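Local coordinates for protein urea carboxylase (Thermus thermophilus, PDB 3OPF) that is of unproven function but probably binds ATP and acts as a hydrolase, with two cyclophilin-like regions of carboxyltransferase type in one chain, at residues V265-G270 against Y333-G338; L233-G238 against A271-F276; P218-L223 against A285-V290. All coordinates share one frame; numbering follows the deposited sequence. Where two conformers were deposited one is given.

Contact 1 (V265-G270 against Y333-G338); sequences VGNGAG and YLAVAG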
ATOM      1  N   VAL A 265      17.219  10.055 -18.998  1.00 30.10           N
ATOM      2  CA  VAL A 265      16.737   9.849 -20.367  1.00 31.40           C
ATOM      3  C   VAL A 265      15.696  10.906 -20.786  1.00 33.60           C
ATOM      4  O   VAL A 265      14.973  10.730 -21.770  1.00 33.95           O
ATOM      5  CB  VAL A 265      16.193   8.413 -20.557  1.00 33.38           C
ATOM      6  CG1 VAL A 265      17.327   7.404 -20.390  1.00 31.21           C
ATOM      7  CG2 VAL A 265      15.054   8.114 -19.580  1.00 31.52           C
ATOM      8  N   GLY A 266      15.649  12.015 -20.051  1.00 34.83           N
ATOM      9  CA  GLY A 266      14.782  13.139 -20.396  1.00 36.26           C
ATOM     10  C   GLY A 266      13.296  12.948 -20.126  1.00 35.86           C
ATOM     11  O   GLY A 266      12.475  13.686 -20.664  1.00 36.70           O
ATOM     12  N   ASN A 267      12.946  11.970 -19.296  1.00 34.61           N
ATOM     13  CA  ASN A 267      11.558  11.763 -18.878  1.00 33.67           C
ATOM     14  C   ASN A 267      11.191  12.648 -17.688  1.00 35.27           C
ATOM     15  O   ASN A 267      12.068  13.128 -16.971  1.00 34.03           O
ATOM     16  CB  ASN A 267      11.332  10.306 -18.466  1.00 32.28           C
ATOM     17  CG  ASN A 267      11.479   9.326 -19.619  1.00 31.84           C
ATOM     18  OD1 ASN A 267      11.398   9.697 -20.792  1.00 29.77           O
ATOM     19  ND2 ASN A 267      11.700   8.055 -19.282  1.00 24.78           N
ATOM     20  N   GLY A 268       9.889  12.837 -17.476  1.00 37.55           N
ATOM     21  CA  GLY A 268       9.371  13.361 -16.205  1.00 37.56           C
ATOM     22  C   GLY A 268       9.682  12.389 -15.079  1.00 38.92           C
ATOM     23  O   GLY A 268       9.757  11.177 -15.300  1.00 37.84           O
ATOM     24  N   ALA A 269       9.864  12.912 -13.865  1.00 39.79           N
ATOM     25  CA  ALA A 269      10.375  12.113 -12.747  1.00 39.35           C
ATOM     26  C   ALA A 269       9.588  10.822 -12.490  1.00 38.78           C
ATOM     27  O   ALA A 269      10.177   9.801 -12.101  1.00 35.85           O
ATOM     28  CB  ALA A 269      10.445  12.963 -11.469  1.00 41.17           C
ATOM     29  N   GLY A 270       8.274  10.873 -12.717  1.00 37.34           N
ATOM     30  CA  GLY A 270       7.389   9.746 -12.469  1.00 37.16           C
ATOM     31  C   GLY A 270       6.858   9.030 -13.703  1.00 37.55           C
ATOM     32  O   GLY A 270       5.804   8.403 -13.625  1.00 40.00           O
ATOM     33  N   TYR A 333      16.687   0.366 -11.012  1.00 28.11           N
ATOM     34  CA  TYR A 333      15.670   0.991 -11.858  1.00 27.30           C
ATOM     35  C   TYR A 333      16.173   1.119 -13.302  1.00 28.14           C
ATOM     36  O   TYR A 333      17.297   1.566 -13.537  1.00 29.24           O
ATOM     37  CB  TYR A 333      15.303   2.356 -11.288  1.00 25.48           C
ATOM     38  CG  TYR A 333      14.647   2.238  -9.932  1.00 26.27           C
ATOM     39  CD1 TYR A 333      15.395   2.293  -8.766  1.00 29.80           C
ATOM     40  CD2 TYR A 333      13.275   2.034  -9.818  1.00 26.95           C
ATOM     41  CE1 TYR A 333      14.794   2.158  -7.517  1.00 27.75           C
ATOM     42  CE2 TYR A 333      12.665   1.915  -8.578  1.00 25.21           C
ATOM     43  CZ  TYR A 333      13.424   1.969  -7.430  1.00 28.57           C
ATOM     44  OH  TYR A 333      12.793   1.837  -6.209  1.00 22.37           O
ATOM     45  N   LEU A 334      15.360   0.669 -14.250  1.00 27.88           N
ATOM     46  CA  LEU A 334      15.635   0.837 -15.671  1.00 27.00           C
ATOM     47  C   LEU A 334      14.578   1.764 -16.272  1.00 27.43           C
ATOM     48  O   LEU A 334      13.387   1.426 -16.300  1.00 25.91           O
ATOM     49  CB  LEU A 334      15.628  -0.511 -16.382  1.00 27.88           C
ATOM     50  CG  LEU A 334      15.999  -0.494 -17.868  1.00 27.67           C
ATOM     51  CD1 LEU A 334      17.467  -0.136 -18.044  1.00 26.85           C
ATOM     52  CD2 LEU A 334      15.694  -1.833 -18.499  1.00 28.17           C
ATOM     53  N   ALA A 335      15.009   2.942 -16.717  1.00 27.20           N
ATOM     54  CA  ALA A 335      14.140   3.868 -17.450  1.00 28.45           C
ATOM     55  C   ALA A 335      14.456   3.797 -18.942  1.00 28.46           C
ATOM     56  O   ALA A 335      15.579   3.467 -19.321  1.00 30.09           O
ATOM     57  CB  ALA A 335      14.332   5.283 -16.942  1.00 26.43           C
ATOM     58  N   VAL A 336      13.472   4.096 -19.785  1.00 29.22           N
ATOM     59  CA  VAL A 336      13.705   4.242 -21.224  1.00 29.15           C
ATOM     60  C   VAL A 336      13.188   5.582 -21.737  1.00 28.28           C
ATOM     61  O   VAL A 336      12.153   6.078 -21.278  1.00 29.15           O
ATOM     62  CB  VAL A 336      13.110   3.065 -22.046  1.00 29.70           C
ATOM     63  CG1 VAL A 336      13.775   1.767 -21.638  1.00 32.54           C
ATOM     64  CG2 VAL A 336      11.593   2.982 -21.888  1.00 29.55           C
ATOM     65  N   ALA A 337      13.932   6.181 -22.668  1.00 30.21           N
ATOM     66  CA  ALA A 337      13.550   7.474 -23.258  1.00 31.93           C
ATOM     67  C   ALA A 337      12.143   7.386 -23.805  1.00 32.83           C
ATOM     68  O   ALA A 337      11.871   6.556 -24.668  1.00 32.22           O
ATOM     69  CB  ALA A 337      14.517   7.875 -24.374  1.00 30.29           C
ATOM     70  N   GLY A 338      11.256   8.232 -23.283  1.00 33.55           N
ATOM     71  CA  GLY A 338       9.857   8.251 -23.693  1.00 35.02           C
ATOM     72  C   GLY A 338       8.906   7.658 -22.670  1.00 34.50           C
ATOM     73  O   GLY A 338       7.705   7.927 -22.712  1.00 36.59           O
TER
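V265 and A337 bring their CA atoms to 4.9 Å as the chain leaving helix 255-264 passes over the end of strand 331-336, while N267 and G338 face each other farther along. The helix is closed by a Schellman motif with G266, at positive phi, as its C-prime residue; the motif includes the bond from N267 N to N262 O. The turn places the side chains of V265 and N267 against the strand end.

N267 grips that end with its carboxamide. Its ND2 donates to V336 O at 2.8 Å in a nearly straight bond (175°). The acceptor lies in the amide plane of N267, although ND2 itself stands above the carbonyl plane of V336. On the other branch, OD1 receives G338 N at 2.9 Å, this time in the carbonyl plane and on a lone pair. Chi1 at -66° sets CG anti to the carbonyl carbon, and a small second torsion (-20°) then points OD1 and ND2 at the passing backbone. ND2 also donates to N262 OD1, so three bonds fix the rotation of the amide and tie strand end, loop and helix together. With a leucine in its place, V336 O and G338 N would probably lose these mates and the strand end its polar tie to the loop.

Beside this, V265 supplies the apolar part. Its CB lies 4.2 Å from A337 CB, and it also packs on V290 and A292 of strand 289-295. A335 points its CB toward the loop and touches N262 of the helix as well. The V265 branch held between backbone N and carbonyl carbon, CG2, reaches over the peptide joining V336 and A337, 3.8 Å from V336 C and 3.9 Å from A335 CB.

Contact 2 (L233-G238 against A271-F276); sequences LVVDGG and APLLEF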
ATOM      1  N   LEU A 233       8.771  -4.991 -11.316  1.00 28.01           N
ATOM      2  CA  LEU A 233       7.528  -4.222 -11.328  1.00 30.64           C
ATOM      3  C   LEU A 233       7.645  -2.945 -12.170  1.00 30.90           C
ATOM      4  O   LEU A 233       8.599  -2.177 -12.037  1.00 31.26           O
ATOM      5  CB  LEU A 233       7.151  -3.830  -9.895  1.00 31.78           C
ATOM      6  CG  LEU A 233       6.996  -4.949  -8.869  1.00 30.95           C
ATOM      7  CD1 LEU A 233       6.796  -4.345  -7.473  1.00 29.96           C
ATOM      8  CD2 LEU A 233       5.845  -5.878  -9.256  1.00 28.54           C
ATOM      9  N   VAL A 234       6.662  -2.709 -13.027  1.00 27.18           N
ATOM     10  CA  VAL A 234       6.553  -1.433 -13.722  1.00 27.27           C
ATOM     11  C   VAL A 234       5.898  -0.458 -12.753  1.00 27.78           C
ATOM     12  O   VAL A 234       4.781  -0.698 -12.308  1.00 27.78           O
ATOM     13  CB  VAL A 234       5.728  -1.556 -15.014  1.00 28.91           C
ATOM     14  CG1 VAL A 234       5.521  -0.179 -15.653  1.00 30.00           C
ATOM     15  CG2 VAL A 234       6.420  -2.508 -15.992  1.00 25.01           C
ATOM     16  N   VAL A 235       6.617   0.603 -12.378  1.00 26.92           N
ATOM     17  CA  VAL A 235       6.070   1.595 -11.455  1.00 28.57           C
ATOM     18  C   VAL A 235       6.152   3.013 -12.020  1.00 28.39           C
ATOM     19  O   VAL A 235       7.037   3.333 -12.819  1.00 29.29           O
ATOM     20  CB  VAL A 235       6.782   1.568 -10.082  1.00 27.43           C
ATOM     21  CG1 VAL A 235       6.649   0.197  -9.445  1.00 30.78           C
ATOM     22  CG2 VAL A 235       8.245   1.960 -10.219  1.00 24.83           C
ATOM     23  N   ASP A 236       5.210   3.851 -11.597  1.00 27.99           N
ATOM     24  CA  ASP A 236       5.286   5.286 -11.831  1.00 28.86           C
ATOM     25  C   ASP A 236       5.474   5.967 -10.467  1.00 29.39           C
ATOM     26  O   ASP A 236       5.901   5.313  -9.516  1.00 27.75           O
ATOM     27  CB  ASP A 236       4.069   5.790 -12.622  1.00 30.60           C
ATOM     28  CG  ASP A 236       2.735   5.598 -11.893  1.00 33.07           C
ATOM     29  OD1 ASP A 236       2.698   5.404 -10.653  1.00 31.87           O
ATOM     30  OD2 ASP A 236       1.703   5.682 -12.597  1.00 29.90           O
ATOM     31  N   GLY A 237       5.168   7.253 -10.362  1.00 30.27           N
ATOM     32  CA  GLY A 237       5.364   7.983  -9.107  1.00 32.08           C
ATOM     33  C   GLY A 237       4.561   7.437  -7.933  1.00 32.39           C
ATOM     34  O   GLY A 237       4.938   7.636  -6.776  1.00 30.85           O
ATOM     35  N   GLY A 238       3.447   6.764  -8.237  1.00 32.23           N
ATOM     36  CA  GLY A 238       2.617   6.101  -7.230  1.00 30.48           C
ATOM     37  C   GLY A 238       1.134   6.339  -7.460  1.00 30.06           C
ATOM     38  O   GLY A 238       0.759   7.091  -8.353  1.00 30.94           O
ATOM     39  N   ALA A 271       7.563   9.118 -14.833  1.00 35.24           N
ATOM     40  CA  ALA A 271       7.193   8.349 -16.025  1.00 32.69           C
ATOM     41  C   ALA A 271       7.377   6.866 -15.694  1.00 31.00           C
ATOM     42  O   ALA A 271       8.292   6.522 -14.949  1.00 30.43           O
ATOM     43  CB  ALA A 271       8.053   8.737 -17.210  1.00 31.80           C
ATOM     44  N   PRO A 272       6.505   5.986 -16.218  1.00 29.78           N
ATOM     45  CA  PRO A 272       6.630   4.571 -15.838  1.00 27.94           C
ATOM     46  C   PRO A 272       7.984   3.952 -16.228  1.00 27.93           C
ATOM     47  O   PRO A 272       8.455   4.154 -17.340  1.00 28.50           O
ATOM     48  CB  PRO A 272       5.477   3.897 -16.590  1.00 28.38           C
ATOM     49  CG  PRO A 272       4.496   4.996 -16.871  1.00 29.21           C
ATOM     50  CD  PRO A 272       5.335   6.223 -17.083  1.00 31.74           C
ATOM     51  N   LEU A 273       8.593   3.231 -15.290  1.00 26.68           N
ATOM     52  CA  LEU A 273       9.878   2.572 -15.490  1.00 27.65           C
ATOM     53  C   LEU A 273       9.889   1.250 -14.719  1.00 27.17           C
ATOM     54  O   LEU A 273       8.961   0.960 -13.941  1.00 27.09           O
ATOM     55  CB  LEU A 273      11.042   3.488 -15.066  1.00 27.15           C
ATOM     56  CG  LEU A 273      11.153   3.970 -13.612  1.00 30.38           C
ATOM     57  CD1 LEU A 273      11.085   2.821 -12.640  1.00 36.37           C
ATOM     58  CD2 LEU A 273      12.467   4.745 -13.422  1.00 32.99           C
ATOM     59  N   LEU A 274      10.930   0.458 -14.949  1.00 26.31           N
ATOM     60  CA  LEU A 274      11.063  -0.859 -14.331  0.50 26.19           C
ATOM     61  C   LEU A 274      11.829  -0.784 -13.013  1.00 26.77           C
ATOM     62  O   LEU A 274      12.922  -0.226 -12.960  1.00 28.14           O
ATOM     63  CB  LEU A 274      11.778  -1.807 -15.294  0.50 25.80           C
ATOM     64  CG  LEU A 274      11.683  -3.299 -14.986  0.50 27.56           C
ATOM     65  CD1 LEU A 274      10.232  -3.718 -14.866  0.50 26.09           C
ATOM     66  CD2 LEU A 274      12.407  -4.114 -16.055  0.50 22.47           C
ATOM     67  N   GLU A 275      11.246  -1.348 -11.958  1.00 26.09           N
ATOM     68  CA  GLU A 275      11.956  -1.579 -10.697  1.00 26.91           C
ATOM     69  C   GLU A 275      12.220  -3.081 -10.577  1.00 26.56           C
ATOM     70  O   GLU A 275      11.331  -3.891 -10.852  1.00 27.00           O
ATOM     71  CB  GLU A 275      11.133  -1.104  -9.501  1.00 24.92           C
ATOM     72  CG  GLU A 275      11.778  -1.405  -8.153  1.00 28.46           C
ATOM     73  CD  GLU A 275      10.857  -1.134  -6.987  1.00 28.11           C
ATOM     74  OE1 GLU A 275      10.258  -2.103  -6.481  1.00 29.57           O
ATOM     75  OE2 GLU A 275      10.727   0.042  -6.572  1.00 30.54           O
ATOM     76  N   PHE A 276      13.435  -3.442 -10.170  1.00 27.17           N
ATOM     77  CA  PHE A 276      13.795  -4.840  -9.891  1.00 28.09           C
ATOM     78  C   PHE A 276      14.676  -4.941  -8.661  1.00 27.66           C
ATOM     79  O   PHE A 276      15.343  -3.974  -8.289  1.00 27.25           O
ATOM     80  CB  PHE A 276      14.491  -5.488 -11.093  1.00 27.79           C
ATOM     81  CG  PHE A 276      15.595  -4.662 -11.677  1.00 30.14           C
ATOM     82  CD1 PHE A 276      16.910  -4.833 -11.262  1.00 33.16           C
ATOM     83  CD2 PHE A 276      15.318  -3.700 -12.647  1.00 32.37           C
ATOM     84  CE1 PHE A 276      17.931  -4.069 -11.806  1.00 32.62           C
ATOM     85  CE2 PHE A 276      16.332  -2.930 -13.191  1.00 33.98           C
ATOM     86  CZ  PHE A 276      17.638  -3.111 -12.769  1.00 34.70           C
TER
HETATM   87  O   HOH W   1       8.475   6.073 -11.753  1.00 42.32           O
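A271 meets V235 through a water that donates to both A271 O and V235 O, at the point where strands 233-235 and 273-277 begin to pair as antiparallel edge and neighbour of a five-stranded sheet. A271 O is also held by N262 ND2 from helix 255-264.

P272 follows, with its CA 3.3 Å from V235 O in a CA-H...O contact. Its ring flanks the strand end, where CB packs against V234 CG1 at 4.2 Å and CG lies beside D236 CB. The carboxylate of D236 turns to the backbone just ahead of it and to S350: OD1 takes G238 N in an Asx turn and also bonds to the hydroxyl of S350.

L273 forms a hydrogen-bonded pair with V235, its N donating to V235 O at 2.9 Å and its O receiving V235 N at 2.8 Å. With chi1 at 61°, its CG sits between backbone N and carbonyl carbon, which carries CD1 to within 3.8 Å of V235 CG2. The same side chain covers A258 and A261 of the helix. L274 faces V234 in a non-hydrogen-bonded pair.

E275 closes the register with L233: E275 N donates to L233 O at 2.8 Å in a bond straight to 176°, and E275 O accepts L233 N in return. Its extended side chain runs to a buried carboxylate, where OE2 takes Y333 OH and L253 N and OE1 forms salt bridges with R331 and R420. Thus the backbone bonds and leucine-valine packing fasten the edge strand, while the buried acid beside them is met by two arginines that probably offset its charge.

Contact 3 (P218-L223 against A285-V290); sequences PRLPAL and ALRDLV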
ATOM      1  N   PRO A 218       1.326  -3.077 -27.391  1.00 38.04           N
ATOM      2  CA  PRO A 218       1.831  -1.706 -27.292  1.00 37.13           C
ATOM      3  C   PRO A 218       1.973  -1.040 -28.662  1.00 38.05           C
ATOM      4  O   PRO A 218       2.293  -1.711 -29.652  1.00 39.00           O
ATOM      5  CB  PRO A 218       3.204  -1.861 -26.611  1.00 38.05           C
ATOM      6  CG  PRO A 218       3.278  -3.279 -26.128  1.00 38.39           C
ATOM      7  CD  PRO A 218       2.308  -4.076 -26.934  1.00 38.22           C
ATOM      8  N   ARG A 219       1.729   0.266 -28.725  1.00 37.44           N
ATOM      9  CA  ARG A 219       1.880   1.002 -29.988  1.00 38.07           C
ATOM     10  C   ARG A 219       3.337   1.055 -30.476  1.00 37.43           C
ATOM     11  O   ARG A 219       3.580   1.071 -31.679  1.00 37.61           O
ATOM     12  CB  ARG A 219       1.339   2.423 -29.862  1.00 38.32           C
ATOM     13  CG  ARG A 219       2.042   3.249 -28.811  1.00 42.34           C
ATOM     14  CD  ARG A 219       1.749   4.714 -28.951  1.00 50.19           C
ATOM     15  NE  ARG A 219       1.799   5.325 -27.636  1.00 56.11           N
ATOM     16  CZ  ARG A 219       0.797   5.333 -26.763  1.00 53.98           C
ATOM     17  NH1 ARG A 219       0.982   5.903 -25.587  1.00 48.04           N
ATOM     18  NH2 ARG A 219      -0.383   4.790 -27.051  1.00 56.85           N
ATOM     19  N   LEU A 220       4.291   1.087 -29.542  1.00 34.24           N
ATOM     20  CA  LEU A 220       5.719   1.153 -29.882  1.00 34.37           C
ATOM     21  C   LEU A 220       6.520   0.085 -29.122  1.00 33.17           C
ATOM     22  O   LEU A 220       7.247   0.410 -28.181  1.00 31.09           O
ATOM     23  CB  LEU A 220       6.276   2.552 -29.572  1.00 32.32           C
ATOM     24  CG  LEU A 220       5.640   3.722 -30.333  1.00 34.78           C
ATOM     25  CD1 LEU A 220       5.959   5.055 -29.662  1.00 39.29           C
ATOM     26  CD2 LEU A 220       6.092   3.718 -31.786  1.00 34.83           C
ATOM     27  N   PRO A 221       6.402  -1.190 -29.541  1.00 33.46           N
ATOM     28  CA  PRO A 221       7.117  -2.279 -28.871  1.00 33.63           C
ATOM     29  C   PRO A 221       8.599  -1.966 -28.704  1.00 32.75           C
ATOM     30  O   PRO A 221       9.262  -1.594 -29.667  1.00 33.53           O
ATOM     31  CB  PRO A 221       6.909  -3.475 -29.805  1.00 35.52           C
ATOM     32  CG  PRO A 221       5.679  -3.160 -30.566  1.00 36.65           C
ATOM     33  CD  PRO A 221       5.626  -1.673 -30.698  1.00 35.75           C
ATOM     34  N   ALA A 222       9.105  -2.104 -27.481  1.00 32.47           N
ATOM     35  CA  ALA A 222      10.444  -1.618 -27.140  1.00 31.90           C
ATOM     36  C   ALA A 222      11.349  -2.725 -26.606  1.00 33.07           C
ATOM     37  O   ALA A 222      12.529  -2.799 -26.968  1.00 34.23           O
ATOM     38  CB  ALA A 222      10.348  -0.495 -26.123  1.00 32.10           C
ATOM     39  N   LEU A 223      10.816  -3.568 -25.729  1.00 32.99           N
ATOM     40  CA  LEU A 223      11.621  -4.641 -25.165  1.00 34.43           C
ATOM     41  C   LEU A 223      10.845  -5.925 -24.886  1.00 32.90           C
ATOM     42  O   LEU A 223       9.633  -5.912 -24.636  1.00 32.20           O
ATOM     43  CB  LEU A 223      12.357  -4.148 -23.913  1.00 34.00           C
ATOM     44  CG  LEU A 223      11.539  -3.630 -22.737  1.00 36.50           C
ATOM     45  CD1 LEU A 223      11.121  -4.788 -21.852  1.00 41.28           C
ATOM     46  CD2 LEU A 223      12.341  -2.605 -21.929  1.00 33.77           C
ATOM     47  N   ALA A 285      16.190  -5.693 -26.569  1.00 31.99           N
ATOM     48  CA  ALA A 285      15.608  -4.520 -27.226  1.00 31.28           C
ATOM     49  C   ALA A 285      15.007  -4.913 -28.579  1.00 32.68           C
ATOM     50  O   ALA A 285      15.606  -5.678 -29.334  1.00 32.20           O
ATOM     51  CB  ALA A 285      16.648  -3.438 -27.407  1.00 32.01           C
ATOM     52  N   LEU A 286      13.818  -4.393 -28.854  1.00 32.38           N
ATOM     53  CA  LEU A 286      13.089  -4.660 -30.103  1.00 35.02           C
ATOM     54  C   LEU A 286      13.232  -3.506 -31.094  1.00 35.62           C
ATOM     55  O   LEU A 286      12.817  -3.615 -32.248  1.00 35.71           O
ATOM     56  CB  LEU A 286      11.614  -4.881 -29.789  1.00 36.87           C
ATOM     57  CG  LEU A 286      11.295  -6.068 -28.878  1.00 35.34           C
ATOM     58  CD1 LEU A 286       9.820  -6.037 -28.483  1.00 36.61           C
ATOM     59  CD2 LEU A 286      11.664  -7.384 -29.579  1.00 36.50           C
ATOM     60  N   ARG A 287      13.802  -2.399 -30.619  1.00 35.44           N
ATOM     61  CA  ARG A 287      14.177  -1.255 -31.442  1.00 36.22           C
ATOM     62  C   ARG A 287      15.370  -0.596 -30.756  1.00 36.11           C
ATOM     63  O   ARG A 287      15.686  -0.943 -29.610  1.00 36.67           O
ATOM     64  CB  ARG A 287      13.013  -0.267 -31.552  1.00 37.81           C
ATOM     65  CG  ARG A 287      12.598   0.384 -30.224  1.00 38.98           C
ATOM     66  CD  ARG A 287      11.580   1.490 -30.458  1.00 42.26           C
ATOM     67  NE  ARG A 287      10.299   0.939 -30.891  1.00 47.42           N
ATOM     68  CZ  ARG A 287       9.519   1.447 -31.845  1.00 50.52           C
ATOM     69  NH1 ARG A 287       9.864   2.544 -32.520  1.00 50.00           N
ATOM     70  NH2 ARG A 287       8.379   0.837 -32.137  1.00 52.85           N
ATOM     71  N   ASP A 288      16.032   0.341 -31.430  1.00 35.51           N
ATOM     72  CA  ASP A 288      17.106   1.110 -30.786  1.00 36.17           C
ATOM     73  C   ASP A 288      16.496   1.973 -29.684  1.00 34.70           C
ATOM     74  O   ASP A 288      15.517   2.683 -29.925  1.00 34.39           O
ATOM     75  CB  ASP A 288      17.833   2.014 -31.784  1.00 36.75           C
ATOM     76  CG  ASP A 288      18.855   1.269 -32.638  1.00 42.58           C
ATOM     77  OD1 ASP A 288      19.054   0.046 -32.470  1.00 40.21           O
ATOM     78  OD2 ASP A 288      19.474   1.934 -33.490  1.00 47.31           O
ATOM     79  N   LEU A 289      17.079   1.916 -28.490  1.00 34.06           N
ATOM     80  CA  LEU A 289      16.571   2.660 -27.338  1.00 34.59           C
ATOM     81  C   LEU A 289      17.691   3.441 -26.672  1.00 32.88           C
ATOM     82  O   LEU A 289      18.863   3.098 -26.809  1.00 33.95           O
ATOM     83  CB  LEU A 289      15.973   1.701 -26.303  1.00 35.11           C
ATOM     84  CG  LEU A 289      14.789   0.827 -26.720  1.00 37.64           C
ATOM     85  CD1 LEU A 289      14.508  -0.239 -25.660  1.00 35.91           C
ATOM     86  CD2 LEU A 289      13.563   1.687 -26.984  1.00 35.96           C
ATOM     87  N   VAL A 290      17.319   4.494 -25.956  1.00 31.93           N
ATOM     88  CA  VAL A 290      18.213   5.129 -24.991  1.00 32.06           C
ATOM     89  C   VAL A 290      17.625   4.799 -23.624  1.00 31.36           C
ATOM     90  O   VAL A 290      16.446   5.073 -23.363  1.00 31.73           O
ATOM     91  CB  VAL A 290      18.324   6.664 -25.209  1.00 32.42           C
ATOM     92  CG1 VAL A 290      19.166   7.321 -24.107  1.00 32.76           C
ATOM     93  CG2 VAL A 290      18.921   6.957 -26.580  1.00 36.64           C
TER
HETATM   94  O   HOH W   2       9.089  -1.802 -32.149  1.00 39.17           O
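A222 and L286 come together, their CA atoms 5.0 Å apart, where strand 221-225 runs antiparallel to strand 282-285, at a place where A222 and L223 both face L367 on the other flank and form a classic beta bulge. L223 and A285 make a non-hydrogen-bonded pair, their side chains sharing W315 of strand 311-315. Beyond A285 the chain turns over to strand 289-295, which belongs to another sheet.

Two hydrogen bonds join the segments. L286 N donates to A222 O at 2.8 Å, coming from well above the carbonyl plane, and A285 CA adds a CA-H...O contact to the same oxygen. One residue earlier, P221 O receives R287 NE at 3.0 Å in a bond of 175°. Here the oxygen lies at the edge of the guanidinium, almost in its plane, though NE again stands above the plane of the carbonyl. The arginine chain, bent at chi3 (69°), brings NE round to the carbonyl of P221. A water close by accepts a weak bond from R287 NH2.

The flat head of R287 is also packed: L220 CB lies over one face, toward the rim, and L220 CD2 comes 3.7 Å from NH2. The leucine crosses the guanidinium obliquely, covering part of that face.

Apolar contacts complete the join. L286 CD1 touches P221 CB at 4.1 Å and reaches across the backbone to L223 C, while L286 also meets V366 of strand 366-368. L289 sets both methyls against A222 in the bulge, CD2 lying 4.0 Å from A222 CB and CD1 3.5 Å from A222 O.

The first segments of contacts 3, 2 and 1 come in that order along the chain, before 271-276, 285-290 and 333-338. Contacts 1 and 2 have centres about 10 Å apart and touch directly, since strands 273-277 and 331-336 are neighbours in the five-stranded antiparallel sheet; L334 N lies 2.9 Å from L274 O. Strand 289-295 flanks 331-336 on its other side, and through it contact 1 meets contact 3, about 14 Å away between centres. The centres of contacts 2 and 3 are about 17 Å apart; their nearest atoms stay about 6 Å from each other. Contact 3 also includes strand 221-225, so the three contacts together link the five-stranded sheet to the six-stranded one and to the end of helix 255-264.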